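Local coordinates for protein 2-keto-3-deoxygluconate kinase (Thermotoga maritima, PDB 2AFB) that probably catalyses the ATP-dependent phosphorylation of 2-keto-3-deoxygluconate, as a sugar kinase of the pfkB family, at residues Met57-Tyr62 with Ser302-Asp307; Val202-Glu207 with Gly296-Gly301. All blocks are in the same frame, centred on the assembly; numbering follows the deposited sequence.

Contact 1 of 2, residues Met57-Tyr62 with Ser302-Asp307; sequences MGLDAY and SLMGFD. With NI (nickel (II) ion), chain E.
Leu-59 overlaps the last turn of helix 290-304 with both of its methyl branches: CD1 meets Leu-303 CD1 at 3.7 Å, and CD2 meets the terminal CE of Met-304, a selenomethionine, at 3.9 Å. In this ribokinase-like alpha/beta fold the contact joins the entry of strand 60-67, in the large mixed sheet, to the C-terminal end of a helix packed on that sheet. The contact is apolar: no hydrogen bond crosses between segments 57-62 and 302-307, and about 101 Å² is buried in all. The two leucines approach at a slant, whereas Leu-59 and Met-304 run past each other in opposite senses. Bends at chi2 (-52°) and chi3 (109°) turn CE forward, making it the atom of Met-304 that reaches CD2. Tyr-300, one turn earlier in the helix, and Leu-54 of helix 46-56 also touch Leu-59.

A Schellman motif ends helix 46-56 just before Leu-59, and another ends the helix that carries Leu-303 and Met-304, with Gly-58 and Gly-305 at positive phi. Gly-305 N reaches back to Ser-302 O at 3.2 Å. Just past the N-cap residue Asp-307, helix 308-322 begins, and Asp-307 OD1 accepts a bond from Lys-310 N.

The next residue after Leu-59, Asp-60, takes no part in the packing. Its OD1 is hydrogen-bonded to NE2 of His-10, a residue of the expression tag, while OD2 binds a tag-borne nickel ion at 2.1 Å, alongside the tag residue His-12 and two waters at 2.4 and 2.5 Å from the metal.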
loop_
_atom_site.group_PDB
_atom_site.type_symbol
_atom_site.label_atom_id
_atom_site.label_comp_id
_atom_site.label_asym_id
_atom_site.label_seq_id
_atom_site.Cartn_x
_atom_site.Cartn_y
_atom_site.Cartn_z
HETATM N N MSE A 57 10.664 25.208 -13.875
HETATM C CA MSE A 57 10.386 26.333 -14.734
HETATM C C MSE A 57 11.147 26.319 -16.052
HETATM O O MSE A 57 10.913 27.200 -16.883
HETATM C CB MSE A 57 10.800 27.646 -14.062
HETATM C CG MSE A 57 10.165 27.978 -12.749
HETATM SE SE MSE A 57 8.226 27.993 -12.805
HETATM C CE MSE A 57 7.719 26.071 -12.130
ATOM N N GLY A 58 12.117 25.442 -16.245
ATOM C CA GLY A 58 12.742 25.345 -17.589
ATOM C C GLY A 58 14.075 26.069 -17.721
ATOM O O GLY A 58 14.477 26.385 -18.825
ATOM N N LEU A 59 14.747 26.334 -16.587
ATOM C CA LEU A 59 16.112 26.908 -16.566
ATOM C C LEU A 59 17.148 25.793 -16.360
ATOM O O LEU A 59 16.791 24.649 -16.190
ATOM C CB LEU A 59 16.274 27.944 -15.445
ATOM C CG LEU A 59 15.253 29.087 -15.371
ATOM C CD1 LEU A 59 15.763 30.144 -14.423
ATOM C CD2 LEU A 59 14.988 29.692 -16.701
ATOM N N ASP A 60 18.428 26.135 -16.412
ATOM C CA ASP A 60 19.498 25.150 -16.225
ATOM C C ASP A 60 19.975 25.247 -14.801
ATOM O O ASP A 60 20.874 25.998 -14.476
ATOM C CB ASP A 60 20.648 25.387 -17.178
ATOM C CG ASP A 60 20.269 25.117 -18.617
ATOM O OD1 ASP A 60 19.284 24.384 -18.885
ATOM O OD2 ASP A 60 20.974 25.658 -19.470
ATOM N N ALA A 61 19.340 24.473 -13.962
ATOM C CA ALA A 61 19.570 24.495 -12.538
ATOM C C ALA A 61 20.572 23.421 -12.180
ATOM O O ALA A 61 20.384 22.261 -12.530
ATOM C CB ALA A 61 18.275 24.283 -11.814
ATOM N N TYR A 62 21.647 23.813 -11.517
ATOM C CA TYR A 62 22.614 22.826 -11.002
ATOM C C TYR A 62 22.565 22.891 -9.499
ATOM O O TYR A 62 22.548 23.976 -8.923
ATOM C CB TYR A 62 24.034 23.131 -11.437
ATOM C CG TYR A 62 24.260 23.107 -12.911
ATOM C CD1 TYR A 62 23.793 24.123 -13.723
ATOM C CD2 TYR A 62 24.998 22.076 -13.504
ATOM C CE1 TYR A 62 24.016 24.095 -15.110
ATOM C CE2 TYR A 62 25.242 22.055 -14.878
ATOM C CZ TYR A 62 24.742 23.072 -15.667
ATOM O OH TYR A 62 24.978 23.058 -17.028
ATOM N N SER A 302 12.959 37.332 -11.112
ATOM C CA SER A 302 13.999 38.301 -11.264
ATOM C C SER A 302 14.777 38.045 -12.557
ATOM O O SER A 302 15.062 38.989 -13.260
ATOM C CB SER A 302 14.919 38.283 -10.064
ATOM O OG SER A 302 14.160 38.533 -8.900
ATOM N N LEU A 303 15.087 36.781 -12.849
ATOM C CA LEU A 303 15.717 36.403 -14.118
ATOM C C LEU A 303 14.851 36.754 -15.288
ATOM O O LEU A 303 15.367 37.160 -16.326
ATOM C CB LEU A 303 16.052 34.936 -14.165
ATOM C CG LEU A 303 17.230 34.604 -13.208
ATOM C CD1 LEU A 303 17.429 33.131 -13.012
ATOM C CD2 LEU A 303 18.553 35.238 -13.736
HETATM N N MSE A 304 13.542 36.636 -15.146
HETATM C CA MSE A 304 12.683 36.936 -16.309
HETATM C C MSE A 304 12.395 38.417 -16.466
HETATM O O MSE A 304 11.808 38.823 -17.468
HETATM C CB MSE A 304 11.337 36.185 -16.193
HETATM C CG MSE A 304 11.392 34.670 -16.313
HETATM SE SE MSE A 304 12.342 34.028 -17.903
HETATM C CE MSE A 304 13.832 33.388 -17.030
ATOM N N GLY A 305 12.736 39.236 -15.480
ATOM C CA GLY A 305 12.404 40.674 -15.594
ATOM C C GLY A 305 10.935 40.942 -15.348
ATOM O O GLY A 305 10.328 41.818 -16.016
ATOM N N PHE A 306 10.329 40.183 -14.408
ATOM C CA PHE A 306 8.911 40.390 -14.046
ATOM C C PHE A 306 8.863 41.738 -13.383
ATOM O O PHE A 306 9.832 42.101 -12.729
ATOM C CB PHE A 306 8.375 39.374 -13.017
ATOM C CG PHE A 306 8.046 38.010 -13.572
ATOM C CD1 PHE A 306 8.096 37.731 -14.928
ATOM C CD2 PHE A 306 7.690 36.983 -12.692
ATOM C CE1 PHE A 306 7.780 36.420 -15.399
ATOM C CE2 PHE A 306 7.390 35.694 -13.146
ATOM C CZ PHE A 306 7.416 35.398 -14.486
ATOM N N ASP A 307 7.773 42.489 -13.539
ATOM C CA ASP A 307 7.630 43.668 -12.696
ATOM C C ASP A 307 7.462 43.244 -11.238
ATOM O O ASP A 307 7.187 42.081 -10.939
ATOM C CB ASP A 307 6.565 44.682 -13.192
ATOM C CG ASP A 307 5.142 44.192 -13.079
ATOM O OD1 ASP A 307 4.697 43.796 -11.991
ATOM O OD2 ASP A 307 4.427 44.264 -14.093
HETATM NI NI NI E . 21.272 24.585 -21.279
HETATM O O HOH W 1 23.526 25.456 -21.998
HETATM O O HOH W 2 20.969 22.172 -21.138
#

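Contact 2 of 2, residues Val202-Glu207 with Gly296-Gly301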
loop_
_atom_site.group_PDB
_atom_site.type_symbol
_atom_site.label_atom_id
_atom_site.label_comp_id
_atom_site.label_asym_id
_atom_site.label_seq_id
_atom_site.Cartn_x
_atom_site.Cartn_y
_atom_site.Cartn_z
ATOM N N VAL A 202 20.025 39.767 -3.186
ATOM C CA VAL A 202 18.607 39.481 -2.980
ATOM C C VAL A 202 18.465 38.688 -1.675
ATOM O O VAL A 202 19.021 37.593 -1.557
ATOM C CB VAL A 202 18.084 38.630 -4.130
ATOM C CG1 VAL A 202 16.583 38.262 -3.890
ATOM C CG2 VAL A 202 18.329 39.349 -5.472
ATOM N N LEU A 203 17.699 39.245 -0.735
ATOM C CA LEU A 203 17.425 38.623 0.580
ATOM C C LEU A 203 16.055 38.019 0.593
ATOM O O LEU A 203 15.077 38.647 0.149
ATOM C CB LEU A 203 17.477 39.679 1.686
ATOM C CG LEU A 203 17.446 39.123 3.109
ATOM C CD1 LEU A 203 18.759 38.452 3.456
ATOM C CD2 LEU A 203 17.174 40.244 4.109
ATOM N N ILE A 204 15.992 36.784 1.076
ATOM C CA ILE A 204 14.752 36.056 1.260
ATOM C C ILE A 204 14.719 35.707 2.753
ATOM O O ILE A 204 15.732 35.259 3.318
ATOM C CB ILE A 204 14.705 34.798 0.355
ATOM C CG1 ILE A 204 14.750 35.242 -1.100
ATOM C CG2 ILE A 204 13.467 34.013 0.608
ATOM C CD1 ILE A 204 15.480 34.301 -2.001
ATOM N N ALA A 205 13.586 35.980 3.386
ATOM C CA ALA A 205 13.457 35.813 4.829
ATOM C C ALA A 205 12.004 35.811 5.297
ATOM O O ALA A 205 11.078 36.029 4.511
ATOM C CB ALA A 205 14.191 36.924 5.526
ATOM N N ASN A 206 11.834 35.542 6.585
ATOM C CA ASN A 206 10.630 35.879 7.328
ATOM C C ASN A 206 11.058 36.789 8.466
ATOM O O ASN A 206 12.262 37.147 8.576
ATOM C CB ASN A 206 9.870 34.625 7.796
ATOM C CG ASN A 206 10.692 33.703 8.688
ATOM O OD1 ASN A 206 11.605 34.124 9.390
ATOM N ND2 ASN A 206 10.373 32.418 8.635
ATOM N N GLU A 207 10.096 37.214 9.286
ATOM C CA GLU A 207 10.398 38.225 10.311
ATOM C C GLU A 207 11.346 37.690 11.386
ATOM O O GLU A 207 12.267 38.397 11.794
ATOM C CB GLU A 207 9.130 38.834 10.948
ATOM C CG GLU A 207 8.382 37.962 11.976
ATOM C CD GLU A 207 7.823 38.777 13.134
ATOM O OE1 GLU A 207 6.587 38.864 13.277
ATOM O OE2 GLU A 207 8.628 39.338 13.897
ATOM N N GLY A 296 12.588 30.133 -5.059
ATOM C CA GLY A 296 12.629 29.686 -6.458
ATOM C C GLY A 296 11.879 30.600 -7.377
ATOM O O GLY A 296 12.376 31.081 -8.424
ATOM N N ALA A 297 10.666 30.884 -6.977
ATOM C CA ALA A 297 9.828 31.738 -7.818
ATOM C C ALA A 297 10.359 33.188 -7.869
ATOM O O ALA A 297 10.309 33.890 -8.913
ATOM C CB ALA A 297 8.394 31.685 -7.317
ATOM N N LEU A 298 10.892 33.653 -6.752
ATOM C CA LEU A 298 11.421 35.026 -6.730
ATOM C C LEU A 298 12.675 35.144 -7.611
ATOM O O LEU A 298 12.857 36.146 -8.356
ATOM C CB LEU A 298 11.717 35.453 -5.297
ATOM C CG LEU A 298 12.165 36.900 -5.112
ATOM C CD1 LEU A 298 11.132 37.876 -5.613
ATOM C CD2 LEU A 298 12.466 37.119 -3.642
ATOM N N ILE A 299 13.504 34.097 -7.586
ATOM C CA ILE A 299 14.698 34.033 -8.431
ATOM C C ILE A 299 14.273 33.992 -9.903
ATOM O O ILE A 299 14.803 34.736 -10.748
ATOM C CB ILE A 299 15.512 32.803 -8.118
ATOM C CG1 ILE A 299 16.149 32.958 -6.743
ATOM C CG2 ILE A 299 16.574 32.564 -9.136
ATOM C CD1 ILE A 299 16.672 31.640 -6.184
ATOM N N TYR A 300 13.333 33.099 -10.188
ATOM C CA TYR A 300 12.796 32.944 -11.525
ATOM C C TYR A 300 12.292 34.296 -12.004
ATOM O O TYR A 300 12.690 34.728 -13.057
ATOM C CB TYR A 300 11.680 31.885 -11.590
ATOM C CG TYR A 300 11.102 31.712 -12.959
ATOM C CD1 TYR A 300 11.837 31.113 -13.981
ATOM C CD2 TYR A 300 9.832 32.199 -13.272
ATOM C CE1 TYR A 300 11.295 30.966 -15.270
ATOM C CE2 TYR A 300 9.309 32.070 -14.558
ATOM C CZ TYR A 300 10.046 31.446 -15.535
ATOM O OH TYR A 300 9.511 31.322 -16.796
ATOM N N GLY A 301 11.438 34.963 -11.220
ATOM C CA GLY A 301 10.863 36.238 -11.634
ATOM C C GLY A 301 11.905 37.323 -11.906
ATOM O O GLY A 301 11.748 38.142 -12.783
#
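Leu-298 CD2 lies 3.9 Å from Ile-204 CG1 and, more loosely, 4.3 Å from Val-202 CG1, so in this wholly apolar packing the same methyl serves two residues that are two apart on one strand. Leu-298 has CG opposite the backbone N (chi1 -175°), a torsion that carries its branched end out to the strand. Ile-204 and Leu-298 pass each other in opposite directions, with CG1 rather than CG2 of the isoleucine making the touch. Ile-299 adds some burial but comes no closer than 5.0 Å.

All three touching residues are buried. They form part of the sheet-to-helix layer of the ribokinase-like alpha/beta fold, in which helix 290-304 packs against one face of the large mixed sheet. Leu-203 points to the other side of strand 202-205, where it touches Leu-177 and Phe-246.

No hydrogen bond crosses between the two elements: the strand's go to its neighbours in the sheet, and the helix's are its own i to i-4 bonds. The strand is paired through Val-202 and Ile-204 with strand 172-176 and through Leu-203 with strand 248-255. In the helix, Tyr-300 N bonds to Gly-296 O and Gly-301 N to Ala-297 O, both at 2.8 Å. Beyond the strand, Asn-206 is the N-cap of helix 207-214, its OD1 accepting a bond from Asp-209 N.

Overall arrangement
Helix 290-304 is common to both contacts, and each joins it to a different strand of the same mixed sheet: contact 2 midway along the helix and contact 1 at its C-terminal end, their centres 12 Å apart. Contact 2 is core, with every touching residue buried; contact 1 lies farther out, about 15 Å from the chain centre against 9 Å, and its helix residues are partly exposed. Both are apolar across the interface, but only contact 1 adjoins a metal site. Tyr-300, on the helix segment of contact 2, packs on both segments of contact 1: CE1 on Met-57 CB, CE2 on Phe-306 CZ. In sequence, contact 2 falls between the segments of contact 1.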